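Local coordinates for protein phosphohistidine phosphatase sixA (Escherichia coli, PDB 1UJC) that removes phosphate from phosphohistidine, acting on the HPt domain of the sensor kinase ArcB in a multistep His-Asp phosphorelay, at residues L79-V85 with V105-L111; M6-A11 with R55-T59; V85-S89 with Y114-L119. All coordinates share one frame; numbering follows the deposited sequence.

Interaction 1: residues L79-V85 with V105-L111; sequences LTPCGDV and VISHLPL. With WO4 (tungstate(VI)ion), chain C.
Leu-111, the residue most covered here, pushes its side chain into the bend of segment 79-85. Its CG stands trans to the backbone N (chi1 178°), which carries it toward that segment, and chi2 (43°) spreads the two methyls: CD2 rests 3.6 Å from Leu-79 CA and also meets Thr-80 O, while CD1 reaches Val-85 CG2 at 4.0 Å. Thr-80 to Gly-83 form a type I beta turn, closed by the Gly-83 N to Thr-80 O bond, and Thr-80 O and Gly-83 CA of this turn border Leu-111 CD2. The Leu-79 side chain reaches strand 102-107, where its CD2 packs on Val-105 CG1 at 3.7 Å; its carbonyl O accepts a short hydrogen bond from Ser-107 OG and also lies at the edge of the His-108 ring, near CD2. In this histidine phosphatase fold the end of strand 102-107 delivers His-108 and Leu-109 to the anion pocket, here filled by tungstate. Pro-81 covers one face of the imidazole: its CD sits 3.9 Å from the ring centroid of His-108 in a CH-pi contact. Both ring nitrogens are engaged, NE2 with Ser-51 OG and ND1 as donor to tungstate O2 at 2.8 Å, which would fix the ring's rotation. The backbone N of Leu-109 gives tungstate O1 a nearly straight bond of 3.0 Å (171°). Past it, the peptide before Pro-110 is cis, and Pro-110 CD approaches Pro-81 O to 3.4 Å.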
loop_
_atom_site.group_PDB
_atom_site.type_symbol
_atom_site.label_atom_id
_atom_site.label_comp_id
_atom_site.label_asym_id
_atom_site.label_seq_id
_atom_site.Cartn_x
_atom_site.Cartn_y
_atom_site.Cartn_z
ATOM N N LEU A 79 1.007 -1.773 -10.392
ATOM C CA LEU A 79 1.075 -0.967 -9.175
ATOM C C LEU A 79 1.978 0.248 -9.360
ATOM O O LEU A 79 2.173 1.040 -8.437
ATOM C CB LEU A 79 1.562 -1.814 -7.991
ATOM C CG LEU A 79 0.514 -2.785 -7.445
ATOM C CD1 LEU A 79 1.092 -3.631 -6.320
ATOM C CD2 LEU A 79 -0.684 -1.989 -6.953
ATOM N N THR A 80 2.537 0.388 -10.557
ATOM C CA THR A 80 3.393 1.527 -10.866
ATOM C C THR A 80 2.477 2.749 -10.909
ATOM O O THR A 80 1.257 2.609 -10.951
ATOM C CB THR A 80 4.079 1.361 -12.238
ATOM O OG1 THR A 80 3.087 1.141 -13.248
ATOM C CG2 THR A 80 5.052 0.194 -12.214
ATOM N N PRO A 81 3.050 3.959 -10.892
ATOM C CA PRO A 81 2.250 5.185 -10.929
ATOM C C PRO A 81 1.126 5.192 -11.969
ATOM O O PRO A 81 0.027 5.669 -11.690
ATOM C CB PRO A 81 3.295 6.260 -11.199
ATOM C CG PRO A 81 4.469 5.752 -10.428
ATOM C CD PRO A 81 4.486 4.280 -10.790
ATOM N N CYS A 82 1.405 4.653 -13.156
ATOM C CA CYS A 82 0.432 4.619 -14.254
ATOM C C CYS A 82 -0.355 3.312 -14.343
ATOM O O CYS A 82 -1.035 3.052 -15.339
ATOM C CB CYS A 82 1.149 4.847 -15.585
ATOM S SG CYS A 82 2.147 6.341 -15.637
ATOM N N GLY A 83 -0.255 2.501 -13.299
ATOM C CA GLY A 83 -0.941 1.224 -13.270
ATOM C C GLY A 83 -2.429 1.292 -13.544
ATOM O O GLY A 83 -3.084 2.301 -13.288
ATOM N N ASP A 84 -2.961 0.193 -14.065
ATOM C CA ASP A 84 -4.376 0.092 -14.389
ATOM C C ASP A 84 -5.154 -0.279 -13.127
ATOM O O ASP A 84 -5.133 -1.434 -12.691
ATOM C CB ASP A 84 -4.570 -0.970 -15.467
ATOM C CG ASP A 84 -5.984 -1.014 -15.984
ATOM O OD1 ASP A 84 -6.169 -0.877 -17.210
ATOM O OD2 ASP A 84 -6.910 -1.184 -15.169
ATOM N N VAL A 85 -5.831 0.702 -12.537
ATOM C CA VAL A 85 -6.585 0.475 -11.310
ATOM C C VAL A 85 -7.623 -0.633 -11.468
ATOM O O VAL A 85 -8.008 -1.281 -10.495
ATOM C CB VAL A 85 -7.287 1.771 -10.832
ATOM C CG1 VAL A 85 -8.522 2.051 -11.682
ATOM C CG2 VAL A 85 -7.657 1.650 -9.367
ATOM N N VAL A 105 -0.874 -3.379 0.260
ATOM C CA VAL A 105 -0.521 -2.903 -1.080
ATOM C C VAL A 105 0.338 -1.646 -0.982
ATOM O O VAL A 105 -0.096 -0.634 -0.436
ATOM C CB VAL A 105 -1.790 -2.557 -1.903
ATOM C CG1 VAL A 105 -1.401 -2.119 -3.314
ATOM C CG2 VAL A 105 -2.726 -3.753 -1.950
ATOM N N ILE A 106 1.558 -1.711 -1.508
ATOM C CA ILE A 106 2.465 -0.570 -1.469
ATOM C C ILE A 106 2.597 -0.035 -2.886
ATOM O O ILE A 106 3.036 -0.752 -3.787
ATOM C CB ILE A 106 3.845 -0.979 -0.915
ATOM C CG1 ILE A 106 3.699 -1.448 0.535
ATOM C CG2 ILE A 106 4.801 0.192 -0.983
ATOM C CD1 ILE A 106 5.001 -1.915 1.169
ATOM N N SER A 107 2.223 1.228 -3.082
ATOM C CA SER A 107 2.254 1.816 -4.413
ATOM C C SER A 107 2.633 3.294 -4.466
ATOM O O SER A 107 3.426 3.774 -3.656
ATOM C CB SER A 107 0.889 1.607 -5.076
ATOM O OG SER A 107 0.915 1.932 -6.451
ATOM N N HIS A 108 2.062 4.009 -5.433
ATOM C CA HIS A 108 2.363 5.421 -5.613
ATOM C C HIS A 108 1.138 6.247 -5.970
ATOM O O HIS A 108 0.053 5.714 -6.223
ATOM C CB HIS A 108 3.360 5.634 -6.761
ATOM C CG HIS A 108 4.400 4.566 -6.895
ATOM N ND1 HIS A 108 5.750 4.838 -6.834
ATOM C CD2 HIS A 108 4.295 3.240 -7.145
ATOM C CE1 HIS A 108 6.430 3.725 -7.041
ATOM N NE2 HIS A 108 5.571 2.741 -7.233
ATOM N N LEU A 109 1.336 7.562 -5.975
ATOM C CA LEU A 109 0.296 8.489 -6.394
ATOM C C LEU A 109 0.467 8.375 -7.905
ATOM O O LEU A 109 1.574 8.136 -8.383
ATOM C CB LEU A 109 0.622 9.928 -5.990
ATOM C CG LEU A 109 0.727 10.375 -4.532
ATOM C CD1 LEU A 109 1.208 11.821 -4.509
ATOM C CD2 LEU A 109 -0.612 10.242 -3.843
ATOM N N PRO A 110 -0.609 8.553 -8.676
ATOM C CA PRO A 110 -1.964 8.853 -8.216
ATOM C C PRO A 110 -2.777 7.575 -8.028
ATOM O O PRO A 110 -3.927 7.621 -7.578
ATOM C CB PRO A 110 -2.505 9.710 -9.346
ATOM C CG PRO A 110 -1.957 8.997 -10.547
ATOM C CD PRO A 110 -0.521 8.668 -10.144
ATOM N N LEU A 111 -2.165 6.443 -8.367
ATOM C CA LEU A 111 -2.824 5.144 -8.269
ATOM C C LEU A 111 -3.489 4.839 -6.925
ATOM O O LEU A 111 -4.632 4.395 -6.889
ATOM C CB LEU A 111 -1.834 4.025 -8.615
ATOM C CG LEU A 111 -2.341 2.580 -8.511
ATOM C CD1 LEU A 111 -3.732 2.459 -9.094
ATOM C CD2 LEU A 111 -1.368 1.659 -9.230
HETATM W W WO4 C . 5.364 8.984 -5.693
HETATM O O1 WO4 C . 3.931 8.530 -4.833
HETATM O O2 WO4 C . 6.038 7.599 -6.489
HETATM O O3 WO4 C . 6.482 9.804 -4.661
HETATM O O4 WO4 C . 4.925 10.105 -6.937
#

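Interaction 2: residues M6-A11 with R55-T59. With WO4 (tungstate(VI)ion), chain C.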
loop_
_atom_site.group_PDB
_atom_site.type_symbol
_atom_site.label_atom_id
_atom_site.label_comp_id
_atom_site.label_asym_id
_atom_site.label_seq_id
_atom_site.Cartn_x
_atom_site.Cartn_y
_atom_site.Cartn_z
ATOM N N MET A 6 -0.902 1.436 0.852
ATOM C CA MET A 6 0.140 2.329 1.327
ATOM C C MET A 6 0.941 3.020 0.232
ATOM O O MET A 6 1.284 2.421 -0.786
ATOM C CB MET A 6 1.083 1.547 2.247
ATOM C CG MET A 6 2.266 2.327 2.792
ATOM S SD MET A 6 3.215 1.307 3.947
ATOM C CE MET A 6 4.000 2.583 4.984
ATOM N N ARG A 7 1.222 4.299 0.445
ATOM C CA ARG A 7 2.024 5.067 -0.499
ATOM C C ARG A 7 3.470 4.905 -0.042
ATOM O O ARG A 7 3.762 4.985 1.149
ATOM C CB ARG A 7 1.642 6.550 -0.463
ATOM C CG ARG A 7 2.488 7.412 -1.381
ATOM C CD ARG A 7 2.105 8.875 -1.264
ATOM N NE ARG A 7 2.893 9.706 -2.164
ATOM C CZ ARG A 7 2.959 11.032 -2.093
ATOM N NH1 ARG A 7 2.282 11.684 -1.157
ATOM N NH2 ARG A 7 3.709 11.705 -2.955
ATOM N N HIS A 8 4.367 4.661 -0.988
ATOM C CA HIS A 8 5.774 4.490 -0.671
ATOM C C HIS A 8 6.245 5.678 0.171
ATOM O O HIS A 8 5.625 6.742 0.156
ATOM C CB HIS A 8 6.582 4.412 -1.963
ATOM C CG HIS A 8 6.636 5.708 -2.706
ATOM N ND1 HIS A 8 7.393 6.774 -2.276
ATOM C CD2 HIS A 8 5.990 6.128 -3.819
ATOM C CE1 HIS A 8 7.211 7.797 -3.091
ATOM N NE2 HIS A 8 6.363 7.430 -4.036
ATOM N N GLY A 9 7.341 5.489 0.900
ATOM C CA GLY A 9 7.867 6.549 1.743
ATOM C C GLY A 9 8.625 7.624 0.983
ATOM O O GLY A 9 8.899 7.480 -0.206
ATOM N N ASP A 10 8.950 8.709 1.683
ATOM C CA ASP A 10 9.683 9.833 1.118
ATOM C C ASP A 10 10.897 9.317 0.339
ATOM O O ASP A 10 11.666 8.496 0.842
ATOM C CB ASP A 10 10.127 10.766 2.248
ATOM C CG ASP A 10 10.751 12.048 1.738
ATOM O OD1 ASP A 10 10.046 12.862 1.106
ATOM O OD2 ASP A 10 11.954 12.242 1.972
ATOM N N ALA A 11 11.071 9.805 -0.886
ATOM C CA ALA A 11 12.169 9.343 -1.726
ATOM C C ALA A 11 13.038 10.452 -2.305
ATOM O O ALA A 11 12.568 11.561 -2.553
ATOM C CB ALA A 11 11.612 8.490 -2.857
ATOM N N ARG A 55 11.485 2.546 -4.869
ATOM C CA ARG A 55 10.952 3.200 -3.679
ATOM C C ARG A 55 9.833 2.397 -3.019
ATOM O O ARG A 55 9.671 2.437 -1.798
ATOM C CB ARG A 55 10.489 4.628 -4.002
ATOM C CG ARG A 55 9.543 4.788 -5.178
ATOM C CD ARG A 55 9.415 6.272 -5.495
ATOM N NE ARG A 55 8.468 6.598 -6.563
ATOM C CZ ARG A 55 8.709 6.482 -7.868
ATOM N NH1 ARG A 55 9.877 6.034 -8.308
ATOM N NH2 ARG A 55 7.780 6.851 -8.741
ATOM N N ALA A 56 9.074 1.653 -3.814
ATOM C CA ALA A 56 7.994 0.841 -3.265
ATOM C C ALA A 56 8.589 -0.378 -2.553
ATOM O O ALA A 56 8.267 -0.661 -1.399
ATOM C CB ALA A 56 7.046 0.398 -4.378
ATOM N N GLU A 57 9.474 -1.085 -3.247
ATOM C CA GLU A 57 10.113 -2.267 -2.689
ATOM C C GLU A 57 10.894 -1.945 -1.410
ATOM O O GLU A 57 10.874 -2.720 -0.459
ATOM C CB GLU A 57 11.037 -2.898 -3.742
ATOM C CG GLU A 57 10.317 -3.253 -5.040
ATOM C CD GLU A 57 11.244 -3.798 -6.118
ATOM O OE1 GLU A 57 12.398 -3.324 -6.211
ATOM O OE2 GLU A 57 10.809 -4.683 -6.886
ATOM N N GLN A 58 11.570 -0.800 -1.382
ATOM C CA GLN A 58 12.342 -0.423 -0.207
ATOM C C GLN A 58 11.407 -0.104 0.957
ATOM O O GLN A 58 11.714 -0.400 2.108
ATOM C CB GLN A 58 13.223 0.786 -0.504
ATOM C CG GLN A 58 14.424 0.869 0.416
ATOM C CD GLN A 58 15.241 2.124 0.209
ATOM O OE1 GLN A 58 15.234 2.714 -0.871
ATOM N NE2 GLN A 58 15.967 2.528 1.241
ATOM N N THR A 59 10.269 0.510 0.654
ATOM C CA THR A 59 9.297 0.819 1.692
ATOM C C THR A 59 8.865 -0.515 2.299
ATOM O O THR A 59 8.722 -0.643 3.518
ATOM C CB THR A 59 8.071 1.537 1.107
ATOM O OG1 THR A 59 8.454 2.842 0.653
ATOM C CG2 THR A 59 6.979 1.666 2.155
HETATM W W WO4 C . 5.364 8.984 -5.693
HETATM O O1 WO4 C . 3.931 8.530 -4.833
HETATM O O2 WO4 C . 6.038 7.599 -6.489
HETATM O O3 WO4 C . 6.482 9.804 -4.661
HETATM O O4 WO4 C . 4.925 10.105 -6.937
#
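Arg-55 lays its aliphatic chain across one face of the His-8 ring, CD standing over the ring face 3.6 Å from the centroid in a CH-pi contact. His-8 belongs to the Arg-His-Gly motif (residues 7-9) of the histidine phosphatase superfamily, at the end of strand 2-7. The guanidinium of Arg-55, turned 89° to the ring, holds tungstate O2 with two N-H groups: NE at 2.6 Å and NH2, at a poorer angle, at 2.9 Å. NH2 also forms a salt bridge with Asp-18. From another direction Arg-7, fully extended, donates NE to tungstate O1. His-8 NE2 binds the tungsten atom, WO4 W, at 2.5 Å, a geometry consistent with a mimic of a phosphorylated histidine. Ala-56 follows, its CA 4.1 Å from His-8 CB, so the helix backbone comes close to the histidine. One turn after Arg-55, Thr-59 touches Met-6 SD with CG2, while its OG1, placed trans to the carbonyl carbon (chi1 -68°), works both ways: it donates to Arg-55 O and accepts from Gly-9 N at 2.9 Å. The Gly-9 carbonyl O in turn orients the imidazole, accepting a hydrogen bond from His-8 ND1 at 2.7 Å, 5° from the ring plane.

Interaction 3: residues V85-S89 with Y114-L119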
loop_
_atom_site.group_PDB
_atom_site.type_symbol
_atom_site.label_atom_id
_atom_site.label_comp_id
_atom_site.label_asym_id
_atom_site.label_seq_id
_atom_site.Cartn_x
_atom_site.Cartn_y
_atom_site.Cartn_z
ATOM N N VAL A 85 -5.831 0.702 -12.537
ATOM C CA VAL A 85 -6.585 0.475 -11.310
ATOM C C VAL A 85 -7.623 -0.633 -11.468
ATOM O O VAL A 85 -8.008 -1.281 -10.495
ATOM C CB VAL A 85 -7.287 1.771 -10.832
ATOM C CG1 VAL A 85 -8.522 2.051 -11.682
ATOM C CG2 VAL A 85 -7.657 1.650 -9.367
ATOM N N GLY A 86 -8.070 -0.850 -12.699
ATOM C CA GLY A 86 -9.055 -1.888 -12.943
ATOM C C GLY A 86 -8.481 -3.268 -12.695
ATOM O O GLY A 86 -9.123 -4.112 -12.069
ATOM N N LEU A 87 -7.267 -3.494 -13.189
ATOM C CA LEU A 87 -6.600 -4.778 -13.028
ATOM C C LEU A 87 -6.192 -4.993 -11.572
ATOM O O LEU A 87 -6.207 -6.114 -11.077
ATOM C CB LEU A 87 -5.373 -4.857 -13.943
ATOM C CG LEU A 87 -5.630 -4.860 -15.456
ATOM C CD1 LEU A 87 -4.299 -4.845 -16.205
ATOM C CD2 LEU A 87 -6.445 -6.087 -15.843
ATOM N N VAL A 88 -5.825 -3.916 -10.885
ATOM C CA VAL A 88 -5.451 -4.035 -9.483
ATOM C C VAL A 88 -6.703 -4.463 -8.720
ATOM O O VAL A 88 -6.668 -5.371 -7.889
ATOM C CB VAL A 88 -4.943 -2.691 -8.918
ATOM C CG1 VAL A 88 -4.618 -2.846 -7.442
ATOM C CG2 VAL A 88 -3.709 -2.237 -9.690
ATOM N N SER A 89 -7.810 -3.797 -9.023
ATOM C CA SER A 89 -9.099 -4.089 -8.407
ATOM C C SER A 89 -9.488 -5.556 -8.610
ATOM O O SER A 89 -9.915 -6.236 -7.671
ATOM C CB SER A 89 -10.165 -3.180 -9.023
ATOM O OG SER A 89 -11.467 -3.621 -8.700
ATOM N N TYR A 114 -6.865 6.678 -6.599
ATOM C CA TYR A 114 -7.867 6.119 -7.504
ATOM C C TYR A 114 -8.275 4.708 -7.096
ATOM O O TYR A 114 -9.427 4.311 -7.274
ATOM C CB TYR A 114 -7.343 6.074 -8.945
ATOM C CG TYR A 114 -6.902 7.403 -9.503
ATOM C CD1 TYR A 114 -7.704 8.538 -9.385
ATOM C CD2 TYR A 114 -5.684 7.524 -10.170
ATOM C CE1 TYR A 114 -7.299 9.763 -9.917
ATOM C CE2 TYR A 114 -5.273 8.740 -10.707
ATOM C CZ TYR A 114 -6.085 9.855 -10.578
ATOM O OH TYR A 114 -5.682 11.051 -11.138
ATOM N N LEU A 115 -7.322 3.951 -6.561
ATOM C CA LEU A 115 -7.596 2.584 -6.134
ATOM C C LEU A 115 -8.688 2.547 -5.074
ATOM O O LEU A 115 -9.602 1.725 -5.152
ATOM C CB LEU A 115 -6.324 1.926 -5.592
ATOM C CG LEU A 115 -6.451 0.457 -5.178
ATOM C CD1 LEU A 115 -6.985 -0.373 -6.338
ATOM C CD2 LEU A 115 -5.095 -0.060 -4.744
ATOM N N VAL A 116 -8.590 3.427 -4.077
ATOM C CA VAL A 116 -9.599 3.477 -3.024
ATOM C C VAL A 116 -10.976 3.786 -3.608
ATOM O O VAL A 116 -11.962 3.146 -3.249
ATOM C CB VAL A 116 -9.266 4.552 -1.962
ATOM C CG1 VAL A 116 -10.424 4.688 -0.975
ATOM C CG2 VAL A 116 -7.998 4.173 -1.218
ATOM N N ALA A 117 -11.041 4.770 -4.502
ATOM C CA ALA A 117 -12.310 5.155 -5.124
ATOM C C ALA A 117 -12.859 4.001 -5.952
ATOM O O ALA A 117 -14.036 3.658 -5.850
ATOM C CB ALA A 117 -12.115 6.384 -6.006
ATOM N N GLU A 118 -11.995 3.408 -6.771
ATOM C CA GLU A 118 -12.369 2.279 -7.617
ATOM C C GLU A 118 -12.947 1.136 -6.784
ATOM O O GLU A 118 -13.926 0.508 -7.176
ATOM C CB GLU A 118 -11.143 1.788 -8.391
ATOM C CG GLU A 118 -11.305 0.466 -9.131
ATOM C CD GLU A 118 -12.263 0.549 -10.300
ATOM O OE1 GLU A 118 -12.510 1.669 -10.789
ATOM O OE2 GLU A 118 -12.754 -0.515 -10.742
ATOM N N LEU A 119 -12.335 0.872 -5.634
ATOM C CA LEU A 119 -12.790 -0.200 -4.755
ATOM C C LEU A 119 -14.013 0.185 -3.926
ATOM O O LEU A 119 -14.870 -0.654 -3.635
ATOM C CB LEU A 119 -11.661 -0.608 -3.801
ATOM C CG LEU A 119 -10.345 -1.100 -4.405
ATOM C CD1 LEU A 119 -9.299 -1.190 -3.307
ATOM C CD2 LEU A 119 -10.547 -2.452 -5.069
#
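The carboxylate of Glu-118 lies against the first turn of helix 85-98, with OE1 near Val-85 CG1 and OE2 on the side of Ser-89, whereas the ring of Tyr-114 swings off this contact toward Pro-125. The tyrosine contributes its CB, 4.5 Å from Val-85 CG2, and its backbone carbonyl. The two helices are the ones that precede and follow strand 102-107 in this alpha/beta fold; they pack against each other, their local axes 9.7 Å apart and crossing at -59°. Val-85 has the most surface covered here. Its CG2 methyl, trans to the backbone N, drops between Leu-115 and Glu-118: it presses on Leu-115 CA at 3.4 Å, tighter than usual van der Waals contact, and meets Glu-118 CB at 3.6 Å. Val-85 and Leu-115 are the nearest CA pair, and Ser-89 and Leu-119 are the other paired positions. Deeper toward the sheet, Leu-115 brings its CD1 up to Val-88 CG1 at 3.6 Å, the two side chains crossing at about a right angle; the leucine also touches Ile-5, so from helix 111-119 it joins helix 85-98 to strand 2-7. Glu-118 has a bent chain (chi2 68°), which folds it back along the neighbouring helix and sets its CG 3.8 Å from Ser-89 CB. Here the glutamate contributes through its methylenes rather than its charge, for the carboxylate makes no hydrogen bond to Ser-89. At the far end, Leu-119 turns its tip back to the serine, CD2 resting 3.9 Å from Ser-89 OG.

Overall arrangement
Interactions 1 and 2 meet round the tungstate and are tied together through the sheet, where strands 2-7 and 102-107 are neighbours: backbone bonds join Met-6 to Val-105 and Ser-107, and the rings of His-8 and His-108 touch. Interaction 2 is the more deeply buried and the more polar; interaction 1 is mixed, polar at the pocket and apolar away from it. Interaction 3 shares Val-85 with interaction 1 and continues its apolar part, Leu-79 CD2 meeting Val-88 CG1, but is partly surface, with Tyr-114 and Glu-118 exposed. It lies across the chain's centre from interaction 2, their centres about 19 Å apart, and joins helix 85-98 to helix 111-119 without touching the anion.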